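Local coordinates for protein concanavalin B (Canavalia ensiformis, PDB 6CAF) that may act as a carbohydrate-binding seed protein, having the fold of a family 18 chitinase, at residues V34-R39 / W290-D295; L106-P111 / D149-D154; T181-A186 / F206-V211; F248-A253 / G286-N291. All coordinates share one frame; numbering follows the deposited sequence.

Overall arrangement
All four contacts are buried and reach one curled parallel sheet, the eight-stranded beta/alpha barrel of family 18. Interactions 2, 3 and 4 each pair neighbouring strands through ladders of backbone hydrogen bonds. Interaction 1 differs: strand 31-36 meets the turn and helix that follow strand 284-290, with a single backbone bond, an aromatic pair and a helix N-cap. Interactions 1 and 4 share Trp-290 and Asn-291. Inside the barrel the contacts meet in polar groups: Tyr-35 joins Glu-250 and His-152, and His-152 joins Ser-185. Outward-facing leucines, isoleucines and phenylalanines supply the apolar chemistry of interactions 2, 3 and 4, in 2 and 3 against the surrounding helices.

Interaction 1 of 4, residues V34-R39 / W290-D295; sequences VYWGQR and WNRQAD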
# COMPACT_ATOMS: atom_id res chain seq x y z
N VAL A 34 -4.48 -3.53 3.88
CA VAL A 34 -3.56 -4.39 4.59
C VAL A 34 -2.55 -4.98 3.62
O VAL A 34 -2.88 -5.25 2.45
CB VAL A 34 -4.31 -5.50 5.34
CG1 VAL A 34 -4.98 -6.49 4.39
CG2 VAL A 34 -3.44 -6.22 6.36
N TYR A 35 -1.34 -5.18 4.11
CA TYR A 35 -0.29 -5.87 3.37
C TYR A 35 -0.35 -7.37 3.61
O TYR A 35 -0.43 -7.84 4.75
CB TYR A 35 1.08 -5.35 3.78
CG TYR A 35 1.38 -3.93 3.36
CD1 TYR A 35 0.94 -2.85 4.10
CD2 TYR A 35 2.09 -3.68 2.21
CE1 TYR A 35 1.22 -1.55 3.74
CE2 TYR A 35 2.39 -2.38 1.85
CZ TYR A 35 1.97 -1.32 2.59
OH TYR A 35 2.30 -0.04 2.17
N TRP A 36 -0.28 -8.10 2.51
CA TRP A 36 -0.33 -9.55 2.51
C TRP A 36 0.72 -10.11 1.58
O TRP A 36 0.88 -9.62 0.48
CB TRP A 36 -1.72 -10.02 2.05
CG TRP A 36 -1.84 -11.51 1.98
CD1 TRP A 36 -2.27 -12.33 3.00
CD2 TRP A 36 -1.46 -12.37 0.89
NE1 TRP A 36 -2.16 -13.65 2.60
CE2 TRP A 36 -1.66 -13.69 1.32
CE3 TRP A 36 -1.02 -12.15 -0.41
CZ2 TRP A 36 -1.39 -14.77 0.50
CZ3 TRP A 36 -0.74 -13.21 -1.21
CH2 TRP A 36 -0.93 -14.50 -0.77
N GLY A 37 1.44 -11.14 2.02
CA GLY A 37 2.39 -11.77 1.14
C GLY A 37 3.47 -12.62 1.75
O GLY A 37 4.39 -12.97 1.05
N GLN A 38 3.38 -13.04 2.92
CA GLN A 38 4.32 -13.87 3.67
C GLN A 38 3.58 -15.04 4.27
O GLN A 38 2.36 -15.03 4.36
CB GLN A 38 5.06 -13.07 4.74
CG GLN A 38 4.24 -12.49 5.85
CD GLN A 38 5.12 -11.71 6.84
OE1 GLN A 38 6.25 -11.31 6.51
NE2 GLN A 38 4.64 -11.57 8.07
N ARG A 39 4.30 -16.12 4.53
CA ARG A 39 3.65 -17.33 5.01
C ARG A 39 2.76 -17.09 6.23
O ARG A 39 1.62 -17.58 6.31
CB ARG A 39 4.69 -18.40 5.32
CG ARG A 39 4.11 -19.69 5.86
CD ARG A 39 5.19 -20.73 6.17
NE ARG A 39 5.59 -21.42 4.95
CZ ARG A 39 5.04 -22.55 4.50
NH1 ARG A 39 5.49 -23.09 3.38
NH2 ARG A 39 4.08 -23.16 5.19
N TRP A 290 0.42 -2.58 8.36
CA TRP A 290 1.57 -3.44 8.17
C TRP A 290 1.59 -4.38 9.38
O TRP A 290 1.85 -3.91 10.50
CB TRP A 290 2.87 -2.61 8.12
CG TRP A 290 4.07 -3.49 8.05
CD1 TRP A 290 4.93 -3.75 9.05
CD2 TRP A 290 4.44 -4.33 6.96
NE1 TRP A 290 5.85 -4.72 8.65
CE2 TRP A 290 5.58 -5.06 7.35
CE3 TRP A 290 3.98 -4.46 5.64
CZ2 TRP A 290 6.21 -5.98 6.49
CZ3 TRP A 290 4.62 -5.38 4.79
CH2 TRP A 290 5.72 -6.11 5.21
N ASN A 291 1.29 -5.68 9.25
CA ASN A 291 0.84 -6.41 8.07
C ASN A 291 -0.26 -7.39 8.51
O ASN A 291 -0.74 -7.35 9.66
CB ASN A 291 2.00 -7.13 7.41
CG ASN A 291 2.65 -8.15 8.33
OD1 ASN A 291 2.29 -8.31 9.49
ND2 ASN A 291 3.59 -8.89 7.78
N ARG A 292 -0.70 -8.25 7.60
CA ARG A 292 -1.80 -9.13 7.89
C ARG A 292 -1.47 -10.03 9.10
O ARG A 292 -2.32 -10.22 9.97
CB ARG A 292 -2.16 -9.95 6.67
CG ARG A 292 -3.21 -11.01 6.91
CD ARG A 292 -4.55 -10.49 7.37
NE ARG A 292 -5.47 -11.60 7.43
CZ ARG A 292 -6.43 -11.81 8.32
NH1 ARG A 292 -6.80 -10.84 9.12
NH2 ARG A 292 -7.07 -12.97 8.35
N GLN A 293 -0.26 -10.59 9.14
CA GLN A 293 0.14 -11.43 10.27
C GLN A 293 -0.06 -10.70 11.59
O GLN A 293 -0.63 -11.25 12.55
CB GLN A 293 1.62 -11.83 10.13
CG GLN A 293 2.18 -12.59 11.32
CD GLN A 293 3.66 -12.88 11.27
OE1 GLN A 293 4.36 -12.54 10.32
NE2 GLN A 293 4.14 -13.52 12.32
N ALA A 294 0.44 -9.47 11.67
CA ALA A 294 0.35 -8.73 12.90
C ALA A 294 -1.10 -8.40 13.26
O ALA A 294 -1.48 -8.42 14.43
CB ALA A 294 1.21 -7.49 12.83
N ASP A 295 -1.90 -8.10 12.23
CA ASP A 295 -3.31 -7.79 12.45
C ASP A 295 -4.06 -9.00 12.99
O ASP A 295 -4.85 -8.90 13.93
CB ASP A 295 -3.94 -7.30 11.16
CG ASP A 295 -5.25 -6.62 11.34
OD1 ASP A 295 -5.58 -6.23 12.47
OD2 ASP A 295 -5.97 -6.44 10.33
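Tyr-35 lies over the edge of Trp-290, and its contacts run outward from the backbone. CG stands anti to the carbonyl carbon (chi1 -69°), which sets CB and the near end of the ring against the indole: Tyr-35 CB is 3.6 Å from Trp-290 CE3, Tyr-35 CG comes to 3.5 Å of the same atom, and Tyr-35 CD1 to 3.8 Å. The two ring planes stand 71° apart, an offset edge-to-face pair in which the indole offers its edge. At the tip, Tyr-35 OH leaves the indole and hydrogen-bonds to Glu-250 and His-152 inside the barrel, which holds the ring in place at both ends.

At the backbone, Arg-292 N donates to Tyr-35 O (2.9 Å, N-H...O angle 146°), tying the first turn of the helix to the strand. Val-34 CG2 fills in beside this bond, 3.6 Å from Arg-292 N. Asn-291 is the N-cap: its OD1 accepts from Ala-294 N at 3.1 Å. Further out, the extended chain of Gln-38 lies close to the amides of Asn-291 and Gln-293, but its pairing there is doubtful.

The contact thus joins the end of strand 31-36 to the start of helix 292-298. Strand 31-36 lies between strands 284-290 and 55-64, and helix 44-49 packs against Val-34 and Trp-36.

Interaction 2 of 4, residues L106-P111 / D149-D154; sequences LALGGP and DGIHFD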
# COMPACT_ATOMS: atom_id res chain seq x y z
N LEU A 106 -1.00 -4.84 -6.59
CA LEU A 106 0.36 -5.33 -6.48
C LEU A 106 1.25 -4.25 -5.90
O LEU A 106 1.27 -3.13 -6.41
CB LEU A 106 0.92 -5.74 -7.86
CG LEU A 106 2.33 -6.30 -7.83
CD1 LEU A 106 2.42 -7.62 -7.11
CD2 LEU A 106 2.85 -6.42 -9.25
N ALA A 107 1.96 -4.58 -4.83
CA ALA A 107 2.91 -3.64 -4.24
C ALA A 107 4.31 -3.87 -4.78
O ALA A 107 4.84 -4.99 -4.73
CB ALA A 107 2.91 -3.76 -2.73
N LEU A 108 4.91 -2.79 -5.27
CA LEU A 108 6.29 -2.76 -5.66
C LEU A 108 7.16 -2.38 -4.50
O LEU A 108 6.81 -1.47 -3.74
CB LEU A 108 6.50 -1.69 -6.76
CG LEU A 108 5.54 -1.68 -7.93
CD1 LEU A 108 5.90 -0.57 -8.89
CD2 LEU A 108 5.56 -3.02 -8.64
N GLY A 109 8.32 -3.01 -4.40
CA GLY A 109 9.36 -2.54 -3.50
C GLY A 109 9.33 -3.28 -2.17
O GLY A 109 9.50 -4.49 -2.13
N GLY A 110 9.10 -2.53 -1.09
CA GLY A 110 9.08 -3.09 0.25
C GLY A 110 10.43 -3.01 0.94
O GLY A 110 11.37 -2.37 0.47
N PRO A 111 10.53 -3.67 2.09
CA PRO A 111 11.71 -3.52 2.94
C PRO A 111 12.92 -4.35 2.52
O PRO A 111 13.99 -4.18 3.10
CB PRO A 111 11.22 -4.00 4.30
CG PRO A 111 10.08 -4.89 4.00
CD PRO A 111 9.42 -4.34 2.78
N ASP A 149 -6.49 -4.26 -9.25
CA ASP A 149 -7.10 -2.96 -9.08
C ASP A 149 -6.14 -1.82 -8.99
O ASP A 149 -6.55 -0.67 -9.08
CB ASP A 149 -7.99 -3.00 -7.87
CG ASP A 149 -9.08 -4.00 -8.02
OD1 ASP A 149 -10.01 -3.74 -8.80
OD2 ASP A 149 -8.97 -5.11 -7.46
N GLY A 150 -4.85 -2.11 -8.83
CA GLY A 150 -3.89 -1.04 -8.77
C GLY A 150 -2.47 -1.50 -8.55
O GLY A 150 -2.21 -2.67 -8.32
N ILE A 151 -1.57 -0.52 -8.63
CA ILE A 151 -0.15 -0.71 -8.38
C ILE A 151 0.21 0.25 -7.25
O ILE A 151 -0.09 1.45 -7.31
CB ILE A 151 0.72 -0.38 -9.61
CG1 ILE A 151 0.33 -1.25 -10.80
CG2 ILE A 151 2.20 -0.50 -9.28
CD1 ILE A 151 0.54 -2.74 -10.67
N HIS A 152 0.87 -0.32 -6.22
CA HIS A 152 1.25 0.41 -5.02
C HIS A 152 2.77 0.55 -4.94
O HIS A 152 3.51 -0.43 -4.99
CB HIS A 152 0.72 -0.36 -3.82
CG HIS A 152 1.04 0.23 -2.50
ND1 HIS A 152 0.66 1.50 -2.14
CD2 HIS A 152 1.60 -0.32 -1.41
CE1 HIS A 152 0.98 1.70 -0.88
NE2 HIS A 152 1.54 0.61 -0.42
N PHE A 153 3.22 1.80 -4.85
CA PHE A 153 4.64 2.13 -4.86
C PHE A 153 5.16 2.18 -3.41
O PHE A 153 5.17 3.24 -2.78
CB PHE A 153 4.86 3.50 -5.51
CG PHE A 153 4.80 3.53 -7.01
CD1 PHE A 153 3.72 3.05 -7.71
CD2 PHE A 153 5.83 4.16 -7.71
CE1 PHE A 153 3.68 3.17 -9.08
CE2 PHE A 153 5.76 4.32 -9.06
CZ PHE A 153 4.71 3.80 -9.76
N ASP A 154 5.62 1.05 -2.89
CA ASP A 154 6.15 1.01 -1.52
C ASP A 154 7.67 1.15 -1.60
O ASP A 154 8.45 0.22 -1.30
CB ASP A 154 5.70 -0.26 -0.78
CG ASP A 154 5.83 -0.15 0.70
OD1 ASP A 154 6.48 0.78 1.21
OD2 ASP A 154 5.32 -1.07 1.39
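Leu-106 to Gly-109 run alongside Ile-151 to Asp-154 as neighbouring parallel strands of the family 18 beta/alpha barrel. Strand 150-154 and its flanking residues correspond to the DxxDxDxE signature of this family; the matching positions here are probably Asp-149, His-152, Asp-154 and Gln-156.

Backbone hydrogen bonds form the frame. They pass alternately from one strand to the other, beginning with Leu-106 N to Gly-150 O and continuing with His-152 N to Leu-106 O (2.8 Å) and Leu-108 N to His-152 O (2.8 Å). Ile-151 CA and Ala-107 CA add CA-H...O contacts to Leu-106 O and His-152 O.

Apolar contacts lie on the face of Leu-106, Leu-108, Ile-151 and Phe-153, which packs on helices 120-135 and 164-178. Leu-108 CD1 touches Ile-151 CG2 at 3.7 Å and sits over one face of the Phe-153 ring. Leu-106 CB meets Ile-151 CD1 at 4.1 Å.

On the barrel's inner face the one close side-chain pair is Ala-107 with His-152. CG of His-152 is anti to its backbone N (chi1 179°), which puts CD2 of the ring's edge 3.9 Å from Ala-107 CB. Ser-185 OG bonds to His-152 ND1 and, with NE2 also held, fixes the ring's rotation. Asp-154 OD1 is held by Gln-156. Last, Gly-110 N donates to Asp-154 O at 2.8 Å, almost straight at 173°.

Interaction 3 of 4, residues T181-A186 / F206-V211; sequences TFLLSA and FDYIFV
Phe-206 and Asp-207 both turn CG anti to their own carbonyl carbon (chi1 -69° and -62°), and these torsions bring the ring and the carboxylate onto strand 183-186. Phe-206 CD1 and CE1 lie along Ser-185 C and O, and Ala-186 CB sits over the ring face, 3.6 Å from the centroid and close to the normal: a CH-pi contact over the middle of the face. Leu-184 lies at the ring's edge.

The carboxylate of Asp-207 acts as a substitute for a backbone acceptor. OD2 takes Leu-184 N with its anti lone pair at 2.9 Å, while Asp-207 N donates to Leu-184 O at 2.7 Å, and this two-way grip starts the pairing. Tyr-208 N adds a weak bond to Leu-184 O. Leu-183 crosses over the carboxylate about at a right angle, with CD2 at 3.5 Å from Asp-207 CG, and its CD1 rests 3.9 Å from Tyr-208 CE2.

Regular parallel bonding follows: Ala-186 N to Tyr-208 O at 3.1 Å, then Phe-210 N to Ala-186 O at 2.8 Å, the second nearly straight (171°). On the inner face Ser-185 CB meets the edge of the Phe-210 ring, while its OG turns to His-152.

Strands 183-186 and 208-212, with helix 198-202 between them, form one beta-alpha-beta unit of the eight-stranded TIM barrel.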
# COMPACT_ATOMS: atom_id res chain seq x y z
N THR A 181 -9.29 1.67 -15.32
CA THR A 181 -9.73 2.16 -14.04
C THR A 181 -8.76 1.80 -12.92
O THR A 181 -9.04 2.10 -11.75
CB THR A 181 -11.13 1.60 -13.70
OG1 THR A 181 -11.07 0.17 -13.65
CG2 THR A 181 -12.16 2.02 -14.75
N PHE A 182 -7.61 1.19 -13.23
CA PHE A 182 -6.70 0.83 -12.16
C PHE A 182 -6.21 2.07 -11.45
O PHE A 182 -6.12 3.15 -12.01
CB PHE A 182 -5.56 -0.11 -12.61
CG PHE A 182 -4.57 0.51 -13.56
CD1 PHE A 182 -3.52 1.29 -13.11
CD2 PHE A 182 -4.67 0.28 -14.90
CE1 PHE A 182 -2.63 1.83 -13.99
CE2 PHE A 182 -3.77 0.81 -15.78
CZ PHE A 182 -2.75 1.59 -15.33
N LEU A 183 -5.87 1.84 -10.19
CA LEU A 183 -5.43 2.90 -9.30
C LEU A 183 -3.92 2.84 -9.10
O LEU A 183 -3.27 1.82 -9.31
CB LEU A 183 -6.12 2.74 -7.95
CG LEU A 183 -7.63 2.83 -8.02
CD1 LEU A 183 -8.28 2.30 -6.75
CD2 LEU A 183 -8.09 4.25 -8.30
N LEU A 184 -3.39 3.99 -8.70
CA LEU A 184 -1.98 4.14 -8.43
C LEU A 184 -1.82 4.70 -7.02
O LEU A 184 -2.46 5.69 -6.65
CB LEU A 184 -1.36 5.07 -9.46
CG LEU A 184 -1.35 4.47 -10.86
CD1 LEU A 184 -1.19 5.51 -11.93
CD2 LEU A 184 -0.31 3.39 -10.97
N SER A 185 -0.97 4.07 -6.21
CA SER A 185 -0.79 4.53 -4.83
C SER A 185 0.65 4.47 -4.43
O SER A 185 1.47 3.85 -5.11
CB SER A 185 -1.65 3.71 -3.90
OG SER A 185 -1.30 2.37 -3.91
N ALA A 186 0.96 5.13 -3.32
CA ALA A 186 2.31 5.21 -2.80
C ALA A 186 2.32 5.07 -1.29
O ALA A 186 1.33 5.40 -0.64
CB ALA A 186 2.95 6.51 -3.17
N PHE A 206 -0.80 10.00 -8.24
CA PHE A 206 -1.27 8.99 -7.32
C PHE A 206 -2.71 9.25 -6.91
O PHE A 206 -3.08 10.36 -6.53
CB PHE A 206 -0.41 8.88 -6.07
CG PHE A 206 0.97 8.33 -6.29
CD1 PHE A 206 1.15 7.03 -6.73
CD2 PHE A 206 2.10 9.09 -6.02
CE1 PHE A 206 2.41 6.51 -6.88
CE2 PHE A 206 3.36 8.56 -6.19
CZ PHE A 206 3.52 7.27 -6.61
N ASP A 207 -3.50 8.19 -6.93
CA ASP A 207 -4.83 8.21 -6.35
C ASP A 207 -4.84 8.26 -4.83
O ASP A 207 -5.69 8.93 -4.23
CB ASP A 207 -5.65 7.00 -6.83
CG ASP A 207 -5.84 6.99 -8.34
OD1 ASP A 207 -6.74 7.76 -8.76
OD2 ASP A 207 -5.11 6.25 -9.02
N TYR A 208 -3.92 7.51 -4.22
CA TYR A 208 -3.89 7.37 -2.78
C TYR A 208 -2.46 7.46 -2.29
O TYR A 208 -1.55 6.91 -2.93
CB TYR A 208 -4.40 6.00 -2.35
CG TYR A 208 -5.79 5.63 -2.72
CD1 TYR A 208 -6.83 6.52 -2.62
CD2 TYR A 208 -6.08 4.31 -3.07
CE1 TYR A 208 -8.14 6.14 -2.92
CE2 TYR A 208 -7.38 3.89 -3.31
CZ TYR A 208 -8.41 4.82 -3.28
OH TYR A 208 -9.69 4.35 -3.54
N ILE A 209 -2.30 8.08 -1.12
CA ILE A 209 -1.01 8.14 -0.46
C ILE A 209 -1.18 7.55 0.94
O ILE A 209 -2.01 8.02 1.73
CB ILE A 209 -0.51 9.60 -0.33
CG1 ILE A 209 -0.47 10.29 -1.69
CG2 ILE A 209 0.81 9.65 0.38
CD1 ILE A 209 0.56 9.75 -2.62
N PHE A 210 -0.40 6.51 1.22
CA PHE A 210 -0.40 5.80 2.48
C PHE A 210 0.87 6.19 3.24
O PHE A 210 1.94 5.66 2.98
CB PHE A 210 -0.42 4.29 2.21
CG PHE A 210 -1.68 3.80 1.56
CD1 PHE A 210 -1.83 3.82 0.19
CD2 PHE A 210 -2.73 3.34 2.33
CE1 PHE A 210 -2.99 3.36 -0.39
CE2 PHE A 210 -3.90 2.88 1.74
CZ PHE A 210 -4.04 2.93 0.37
N VAL A 211 0.76 7.17 4.13
CA VAL A 211 1.93 7.71 4.77
C VAL A 211 2.34 6.80 5.92
O VAL A 211 1.53 6.50 6.80
CB VAL A 211 1.64 9.11 5.28
CG1 VAL A 211 2.88 9.69 5.98
CG2 VAL A 211 1.22 10.04 4.15

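Interaction 4 of 4, residues F248-A253 / G286-N291; sequences FLELPA and GIALWN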
# COMPACT_ATOMS: atom_id res chain seq x y z
N PHE A 248 -4.08 8.32 3.67
CA PHE A 248 -4.25 7.27 4.63
C PHE A 248 -3.09 7.28 5.61
O PHE A 248 -1.97 7.64 5.22
CB PHE A 248 -4.22 5.89 3.98
CG PHE A 248 -5.34 5.59 3.03
CD1 PHE A 248 -5.37 6.15 1.77
CD2 PHE A 248 -6.32 4.66 3.38
CE1 PHE A 248 -6.35 5.81 0.87
CE2 PHE A 248 -7.33 4.34 2.48
CZ PHE A 248 -7.32 4.90 1.22
N LEU A 249 -3.34 6.84 6.84
CA LEU A 249 -2.25 6.55 7.77
C LEU A 249 -1.87 5.10 7.66
O LEU A 249 -2.70 4.21 7.93
CB LEU A 249 -2.65 6.80 9.23
CG LEU A 249 -3.07 8.21 9.58
CD1 LEU A 249 -4.58 8.37 9.39
CD2 LEU A 249 -2.73 8.50 11.03
N GLU A 250 -0.62 4.82 7.29
CA GLU A 250 -0.10 3.46 7.36
C GLU A 250 0.57 3.28 8.71
O GLU A 250 1.43 4.08 9.10
CB GLU A 250 0.87 3.13 6.23
CG GLU A 250 1.36 1.71 6.33
CD GLU A 250 2.24 1.30 5.19
OE1 GLU A 250 1.83 1.57 4.04
OE2 GLU A 250 3.26 0.61 5.41
N LEU A 251 0.13 2.24 9.41
CA LEU A 251 0.50 2.01 10.79
C LEU A 251 0.86 0.55 10.99
O LEU A 251 0.38 -0.34 10.27
CB LEU A 251 -0.72 2.32 11.67
CG LEU A 251 -1.18 3.78 11.66
CD1 LEU A 251 -2.52 3.92 12.38
CD2 LEU A 251 -0.11 4.66 12.25
N PRO A 252 1.68 0.28 12.01
CA PRO A 252 1.97 -1.11 12.34
C PRO A 252 0.82 -1.71 13.12
O PRO A 252 0.24 -1.05 13.98
CB PRO A 252 3.22 -1.01 13.21
CG PRO A 252 3.16 0.34 13.81
CD PRO A 252 2.38 1.22 12.89
N ALA A 253 0.51 -2.98 12.85
CA ALA A 253 -0.64 -3.59 13.53
C ALA A 253 -0.29 -4.23 14.85
O ALA A 253 -1.18 -4.73 15.52
CB ALA A 253 -1.35 -4.57 12.62
N GLY A 286 -8.60 6.73 5.40
CA GLY A 286 -8.54 5.50 6.19
C GLY A 286 -7.13 5.19 6.62
O GLY A 286 -6.27 6.08 6.77
N ILE A 287 -6.91 3.90 6.85
CA ILE A 287 -5.66 3.44 7.38
C ILE A 287 -5.18 2.23 6.59
O ILE A 287 -5.99 1.52 5.97
CB ILE A 287 -5.74 3.09 8.87
CG1 ILE A 287 -6.65 1.93 9.14
CG2 ILE A 287 -6.14 4.31 9.70
CD1 ILE A 287 -6.65 1.46 10.59
N ALA A 288 -3.87 2.00 6.61
CA ALA A 288 -3.29 0.76 6.14
C ALA A 288 -2.53 0.11 7.27
O ALA A 288 -1.92 0.80 8.08
CB ALA A 288 -2.33 0.99 4.97
N LEU A 289 -2.57 -1.21 7.30
CA LEU A 289 -1.90 -1.96 8.35
C LEU A 289 -0.77 -2.83 7.80
O LEU A 289 -0.99 -3.70 6.93
CB LEU A 289 -2.90 -2.81 9.12
CG LEU A 289 -3.95 -2.00 9.87
CD1 LEU A 289 -5.04 -2.89 10.44
CD2 LEU A 289 -3.33 -1.17 10.95
N TRP A 290 0.42 -2.58 8.36
CA TRP A 290 1.57 -3.44 8.17
C TRP A 290 1.59 -4.38 9.38
O TRP A 290 1.85 -3.91 10.50
CB TRP A 290 2.87 -2.61 8.12
CG TRP A 290 4.07 -3.49 8.05
CD1 TRP A 290 4.93 -3.75 9.05
CD2 TRP A 290 4.44 -4.33 6.96
NE1 TRP A 290 5.85 -4.72 8.65
CE2 TRP A 290 5.58 -5.06 7.35
CE3 TRP A 290 3.98 -4.46 5.64
CZ2 TRP A 290 6.21 -5.98 6.49
CZ3 TRP A 290 4.62 -5.38 4.79
CH2 TRP A 290 5.72 -6.11 5.21
N ASN A 291 1.29 -5.68 9.25
CA ASN A 291 0.84 -6.41 8.07
C ASN A 291 -0.26 -7.39 8.51
O ASN A 291 -0.74 -7.35 9.66
CB ASN A 291 2.00 -7.13 7.41
CG ASN A 291 2.65 -8.15 8.33
OD1 ASN A 291 2.29 -8.31 9.49
ND2 ASN A 291 3.59 -8.89 7.78
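Phe-248 lays its ring beside Gly-286 and Ile-287: Ile-287 N lies at the ring's edge, 3.6 Å from Phe-248 CD2, and Gly-286 C approaches obliquely. Phe-210 stacks on this ring and Tyr-208 meets it edge-to-face, so strand 208-212 continues the aromatic cluster. The other flat group, the Trp-290 indole, carries Asn-291 CB on one face, 3.7 Å above the plane and offset to the rim. The peptide bond between these two residues is cis.

Glu-250 is fully extended with CG anti to its backbone N (chi1 -179°), and runs along Ala-288, Glu-250 CG to Ala-288 CB 4.0 Å. At its buried carboxylate the hydroxyl of Tyr-214 bonds to OE2, while OE1 is the oxygen engaged by Tyr-35.

Between the two backbones, parallel-strand bonds pass back and forth. Ala-288 N donates to Leu-249 O (2.8 Å). Leu-251 N reaches Ala-288 O (2.8 Å), and Trp-290 N reaches Leu-251 O (2.9 Å) at 167°. The last rung, Ala-253 N to Trp-290 O (2.9 Å), follows Pro-252. Leu-249, Leu-251, Ile-287 and Leu-289 occupy the face away from Glu-250 and Ala-288.

These are the last two strands of the TIM barrel, and strand 284-290 closes it on strand 31-36. A tryptophan ending this strand with a cis peptide after it is as in hevamine-type family 18 chitinases, where it lines the substrate site.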